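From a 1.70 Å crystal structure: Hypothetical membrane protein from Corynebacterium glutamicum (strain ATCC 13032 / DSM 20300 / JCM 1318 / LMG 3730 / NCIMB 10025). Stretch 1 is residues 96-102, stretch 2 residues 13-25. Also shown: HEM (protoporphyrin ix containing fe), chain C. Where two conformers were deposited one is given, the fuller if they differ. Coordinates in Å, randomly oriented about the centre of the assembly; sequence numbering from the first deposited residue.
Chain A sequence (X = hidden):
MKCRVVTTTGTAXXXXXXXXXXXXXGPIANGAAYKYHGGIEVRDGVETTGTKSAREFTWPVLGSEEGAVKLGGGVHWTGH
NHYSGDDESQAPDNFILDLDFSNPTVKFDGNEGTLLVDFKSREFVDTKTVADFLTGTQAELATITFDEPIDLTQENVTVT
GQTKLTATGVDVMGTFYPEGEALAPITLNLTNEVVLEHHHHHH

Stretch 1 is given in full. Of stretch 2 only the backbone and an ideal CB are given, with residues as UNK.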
# COMPACT_ATOMS: atom_id res chain seq x y z
N ILE A 96 9.77 -15.91 -5.53
CA ILE A 96 8.40 -16.38 -5.81
C ILE A 96 7.36 -15.39 -5.33
O ILE A 96 6.31 -15.21 -5.97
CB ILE A 96 8.19 -17.77 -5.20
CG1 ILE A 96 9.08 -18.75 -6.02
CG2 ILE A 96 6.72 -18.14 -5.31
CD1 ILE A 96 9.19 -20.17 -5.38
N LEU A 97 7.59 -14.76 -4.17
CA LEU A 97 6.74 -13.70 -3.66
C LEU A 97 7.45 -12.40 -4.05
O LEU A 97 8.59 -12.13 -3.63
CB LEU A 97 6.53 -13.82 -2.15
CG LEU A 97 5.51 -12.85 -1.55
CD1 LEU A 97 5.25 -13.38 -0.14
CD2 LEU A 97 6.06 -11.40 -1.51
N ASP A 98 6.81 -11.61 -4.92
CA ASP A 98 7.45 -10.37 -5.37
C ASP A 98 6.31 -9.39 -5.63
O ASP A 98 5.59 -9.51 -6.62
CB ASP A 98 8.29 -10.64 -6.63
CG ASP A 98 9.16 -9.46 -7.03
OD1 ASP A 98 8.74 -8.29 -6.85
OD2 ASP A 98 10.29 -9.69 -7.59
N LEU A 99 6.14 -8.47 -4.69
CA LEU A 99 4.94 -7.63 -4.58
C LEU A 99 5.35 -6.16 -4.48
O LEU A 99 6.25 -5.81 -3.72
CB LEU A 99 4.17 -8.01 -3.30
CG LEU A 99 3.04 -7.06 -2.89
CD1 LEU A 99 1.86 -7.05 -3.88
CD2 LEU A 99 2.51 -7.50 -1.51
N ASP A 100 4.70 -5.29 -5.24
CA ASP A 100 5.03 -3.87 -5.20
C ASP A 100 3.73 -3.09 -5.19
O ASP A 100 2.85 -3.37 -6.01
CB ASP A 100 5.84 -3.48 -6.42
CG ASP A 100 6.43 -2.12 -6.28
OD1 ASP A 100 7.64 -1.99 -5.91
OD2 ASP A 100 5.73 -1.13 -6.58
N PHE A 101 3.57 -2.16 -4.23
CA PHE A 101 2.44 -1.24 -4.19
C PHE A 101 2.98 0.17 -4.37
O PHE A 101 3.92 0.55 -3.67
CB PHE A 101 1.70 -1.29 -2.84
CG PHE A 101 0.85 -2.52 -2.61
CD1 PHE A 101 0.21 -3.14 -3.64
CD2 PHE A 101 0.56 -2.95 -1.34
CE1 PHE A 101 -0.68 -4.23 -3.40
CE2 PHE A 101 -0.28 -4.08 -1.11
CZ PHE A 101 -0.89 -4.71 -2.15
N SER A 102 2.33 0.98 -5.22
CA SER A 102 2.84 2.35 -5.34
C SER A 102 1.69 3.29 -5.66
O SER A 102 0.61 2.87 -6.07
CB SER A 102 3.96 2.44 -6.37
OG SER A 102 3.48 2.11 -7.66
N UNK A 13 -0.61 7.27 7.15
CA UNK A 13 0.04 6.19 7.88
C UNK A 13 -0.70 4.91 7.53
O UNK A 13 -1.85 4.75 7.91
CB UNK A 13 0.04 6.44 9.39
N UNK A 14 -0.01 3.96 6.86
CA UNK A 14 -0.67 2.70 6.45
C UNK A 14 0.39 1.61 6.42
O UNK A 14 1.23 1.62 5.51
CB UNK A 14 -1.35 2.83 5.09
N UNK A 15 0.31 0.64 7.37
CA UNK A 15 1.33 -0.42 7.44
C UNK A 15 1.07 -1.58 6.49
O UNK A 15 1.83 -2.53 6.49
CB UNK A 15 1.42 -0.96 8.87
N UNK A 16 0.01 -1.52 5.69
CA UNK A 16 -0.45 -2.52 4.73
C UNK A 16 -1.09 -3.69 5.49
O UNK A 16 -2.31 -3.90 5.41
CB UNK A 16 0.71 -3.01 3.85
N UNK A 17 -0.29 -4.44 6.25
CA UNK A 17 -0.79 -5.43 7.19
C UNK A 17 0.36 -5.89 8.11
O UNK A 17 1.35 -6.42 7.59
CB UNK A 17 -1.40 -6.62 6.44
N UNK A 18 0.25 -5.69 9.44
CA UNK A 18 1.42 -6.01 10.29
C UNK A 18 1.81 -7.47 10.18
O UNK A 18 3.02 -7.79 10.14
CB UNK A 18 1.13 -5.67 11.75
N UNK A 19 0.81 -8.38 10.15
CA UNK A 19 1.18 -9.79 10.15
C UNK A 19 1.81 -10.18 8.81
O UNK A 19 2.57 -11.14 8.76
CB UNK A 19 -0.04 -10.66 10.44
N UNK A 20 1.56 -9.38 7.75
CA UNK A 20 2.18 -9.68 6.46
C UNK A 20 3.65 -9.28 6.52
O UNK A 20 4.55 -10.04 6.11
CB UNK A 20 1.46 -8.96 5.32
N UNK A 21 3.93 -8.09 7.07
CA UNK A 21 5.34 -7.69 7.22
C UNK A 21 6.09 -8.62 8.14
O UNK A 21 7.26 -8.96 7.89
CB UNK A 21 5.44 -6.26 7.75
N UNK A 22 5.45 -9.04 9.22
CA UNK A 22 6.06 -10.03 10.13
C UNK A 22 6.41 -11.33 9.41
O UNK A 22 7.49 -11.91 9.59
CB UNK A 22 5.11 -10.33 11.29
N UNK A 23 5.48 -11.83 8.58
CA UNK A 23 5.74 -13.06 7.83
C UNK A 23 6.82 -12.85 6.78
O UNK A 23 7.74 -13.67 6.65
CB UNK A 23 4.46 -13.56 7.16
N UNK A 24 6.74 -11.75 6.02
CA UNK A 24 7.65 -11.56 4.89
C UNK A 24 9.09 -11.39 5.36
O UNK A 24 10.02 -11.92 4.75
CB UNK A 24 7.22 -10.35 4.06
N UNK A 25 9.30 -10.65 6.45
CA UNK A 25 10.66 -10.45 6.95
C UNK A 25 11.13 -11.58 7.84
O UNK A 25 12.30 -11.56 8.29
CB UNK A 25 10.75 -9.13 7.72
CHA HEM C . 1.42 -16.83 4.53
CHB HEM C . 4.49 -20.05 2.60
CHC HEM C . 4.16 -17.67 -1.66
CHD HEM C . 1.33 -14.25 0.40
C1A HEM C . 2.22 -17.94 4.33
C2A HEM C . 2.37 -18.99 5.31
C3A HEM C . 3.24 -19.91 4.81
C4A HEM C . 3.63 -19.43 3.49
CMA HEM C . 3.74 -21.22 5.49
CAA HEM C . 1.64 -19.02 6.67
CBA HEM C . 2.53 -18.41 7.75
CGA HEM C . 1.71 -18.12 8.98
O1A HEM C . 2.31 -17.73 10.01
O2A HEM C . 0.44 -18.27 8.90
C1B HEM C . 4.67 -19.68 1.30
C2B HEM C . 5.52 -20.38 0.34
C3B HEM C . 5.43 -19.73 -0.84
C4B HEM C . 4.54 -18.58 -0.67
CMB HEM C . 6.31 -21.67 0.71
CAB HEM C . 6.12 -20.05 -2.20
CBB HEM C . 7.23 -20.79 -2.27
C1C HEM C . 3.37 -16.53 -1.48
C2C HEM C . 3.08 -15.55 -2.50
C3C HEM C . 2.33 -14.57 -1.94
C4C HEM C . 2.08 -14.94 -0.55
CMC HEM C . 3.64 -15.56 -3.95
CAC HEM C . 1.88 -13.34 -2.71
CBC HEM C . 1.75 -12.20 -2.05
C1D HEM C . 1.11 -14.68 1.69
C2D HEM C . 0.27 -13.99 2.65
C3D HEM C . 0.28 -14.69 3.81
C4D HEM C . 1.15 -15.84 3.63
CMD HEM C . -0.53 -12.71 2.31
CAD HEM C . -0.49 -14.30 5.11
CBD HEM C . 0.52 -13.55 6.01
CGD HEM C . -0.22 -13.13 7.27
O1D HEM C . -0.50 -14.05 8.12
O2D HEM C . -0.54 -11.89 7.38
NA HEM C . 2.98 -18.23 3.18
NB HEM C . 4.14 -18.58 0.66
NC HEM C . 2.73 -16.13 -0.31
ND HEM C . 1.63 -15.77 2.34
FE HEM C . 3.06 -16.99 1.45

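Stretch 1 offers a row of apolar side chains, L97, L99 and F101, on alternate residues, with the heme beside its L97 end. No hydrogen bond crosses to stretch 2, so shape and apolar character decide the fit.

Position 13, extended, lies far from stretch 1, and many residues would serve; it is D13. At 14 CA-to-CB points toward stretch 1, but the ideal CB is 8.9 Å from F101 CD2, a gap best closed by a large aromatic side chain. W14 does so, its CH2 4.3 Å from F101 CD2. Position 15 is out of reach and suits a small polar residue; S15 lends its backbone O to a later side chain.

Position 16 has a positive phi (74°) with psi -67°, where glycine would be comfortable and a branched residue is unexpected. Yet its ideal CB points toward stretch 1, 5.2 Å from F101 CE2, leaving room for a short apolar side chain. V16 fills it, placing CG1 3.9 Å from F101 CE2, at the edge of the ring.

Position 17 is the N-cap, where Ser, Thr, Asp or Asn are common, but a heme propionate nearby also favours a basic residue. R17 sets its guanidinium with HEM O2D over one face, and its NE and NH2 make weak hydrogen bonds to the side chain at 19. Position 18 opens the helix away from stretch 1; an acidic residue such as E18 suits a helix N-terminus. Position 19 also faces the propionate, so a small donor fits: S19 OG donates to HEM O2D at 2.6 Å.

Position 20 points toward L97 and L99; its ideal CB is 7.1 Å from L99 CD2, a gap for Phe or perhaps Met that Leu would leave partly open. F20 brings CE2 to 3.9 Å from L99 CD2 and CE1 to 4.3 Å from L97 CD1. Position 21 is out of reach, but a polar side chain can turn back to the loop: N21 ND2 donates to S15 O at 3.0 Å. Position 22 likewise makes no contact and tolerates polar residues such as N22.

At 23 CA-to-CB points sideways, and the ideal CB is 6.8 Å from HEM FE, too far for His or Met to bridge but within reach of a Tyr hydroxyl. Y23 OH binds HEM FE at 2.1 Å and lies 3.6 Å from L97 CD1. Position 24 points toward L97 and suits Leu, Ile or Met; L24 CD2 meets L97 CD2 at 4.0 Å. Position 25 leaves the contact, and E25 fits there.

Stretch 2 13-25: DWSVRESFNNYLE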
# COMPACT_ATOMS: atom_id res chain seq x y z
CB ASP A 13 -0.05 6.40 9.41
CG ASP A 13 1.00 7.40 9.96
OD1 ASP A 13 0.88 8.63 9.70
OD2 ASP A 13 1.89 6.96 10.74
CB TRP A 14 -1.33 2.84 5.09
CG TRP A 14 -2.07 1.61 4.67
CD1 TRP A 14 -2.93 0.86 5.45
CD2 TRP A 14 -1.96 0.96 3.41
NE1 TRP A 14 -3.40 -0.23 4.68
CE2 TRP A 14 -2.76 -0.21 3.47
CE3 TRP A 14 -1.20 1.23 2.25
CZ2 TRP A 14 -2.91 -1.08 2.39
CZ3 TRP A 14 -1.34 0.32 1.14
CH2 TRP A 14 -2.18 -0.80 1.24
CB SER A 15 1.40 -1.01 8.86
OG SER A 15 1.64 0.04 9.78
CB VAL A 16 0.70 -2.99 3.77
CG1 VAL A 16 0.14 -3.98 2.75
CG2 VAL A 16 1.24 -1.76 3.00
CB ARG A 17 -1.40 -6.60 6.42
CG ARG A 17 -1.87 -7.75 7.24
CD ARG A 17 -3.27 -7.62 7.93
NE ARG A 17 -3.31 -8.84 8.74
CZ ARG A 17 -4.16 -9.84 8.61
NH1 ARG A 17 -5.21 -9.69 7.79
NH2 ARG A 17 -4.00 -10.94 9.37
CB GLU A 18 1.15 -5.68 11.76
CG GLU A 18 0.99 -4.20 11.98
CD GLU A 18 0.50 -3.91 13.39
OE1 GLU A 18 0.71 -2.78 13.82
OE2 GLU A 18 -0.15 -4.76 14.01
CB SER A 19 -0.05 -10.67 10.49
OG SER A 19 -1.11 -10.55 9.50
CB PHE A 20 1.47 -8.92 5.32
CG PHE A 20 2.14 -9.20 3.99
CD1 PHE A 20 2.05 -10.49 3.42
CD2 PHE A 20 2.83 -8.20 3.36
CE1 PHE A 20 2.70 -10.76 2.21
CE2 PHE A 20 3.47 -8.45 2.12
CZ PHE A 20 3.41 -9.74 1.56
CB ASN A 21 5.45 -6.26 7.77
CG ASN A 21 4.81 -5.22 6.81
OD1 ASN A 21 4.94 -5.32 5.60
ND2 ASN A 21 4.17 -4.20 7.39
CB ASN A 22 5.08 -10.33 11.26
CG ASN A 22 5.70 -11.23 12.31
OD1 ASN A 22 6.67 -10.83 12.93
ND2 ASN A 22 5.17 -12.43 12.50
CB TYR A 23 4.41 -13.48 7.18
CG TYR A 23 4.57 -14.18 5.86
CD1 TYR A 23 4.95 -15.52 5.81
CD2 TYR A 23 4.24 -13.53 4.67
CE1 TYR A 23 5.06 -16.18 4.50
CE2 TYR A 23 4.33 -14.17 3.42
CZ TYR A 23 4.74 -15.47 3.37
OH TYR A 23 4.86 -16.11 2.18
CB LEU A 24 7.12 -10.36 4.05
CG LEU A 24 7.81 -10.12 2.67
CD1 LEU A 24 9.15 -9.30 2.89
CD2 LEU A 24 8.12 -11.42 1.90
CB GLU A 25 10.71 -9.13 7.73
CG GLU A 25 10.40 -7.95 6.82
CD GLU A 25 10.68 -6.58 7.52
OE1 GLU A 25 11.85 -6.16 7.46
OE2 GLU A 25 9.72 -5.98 8.08
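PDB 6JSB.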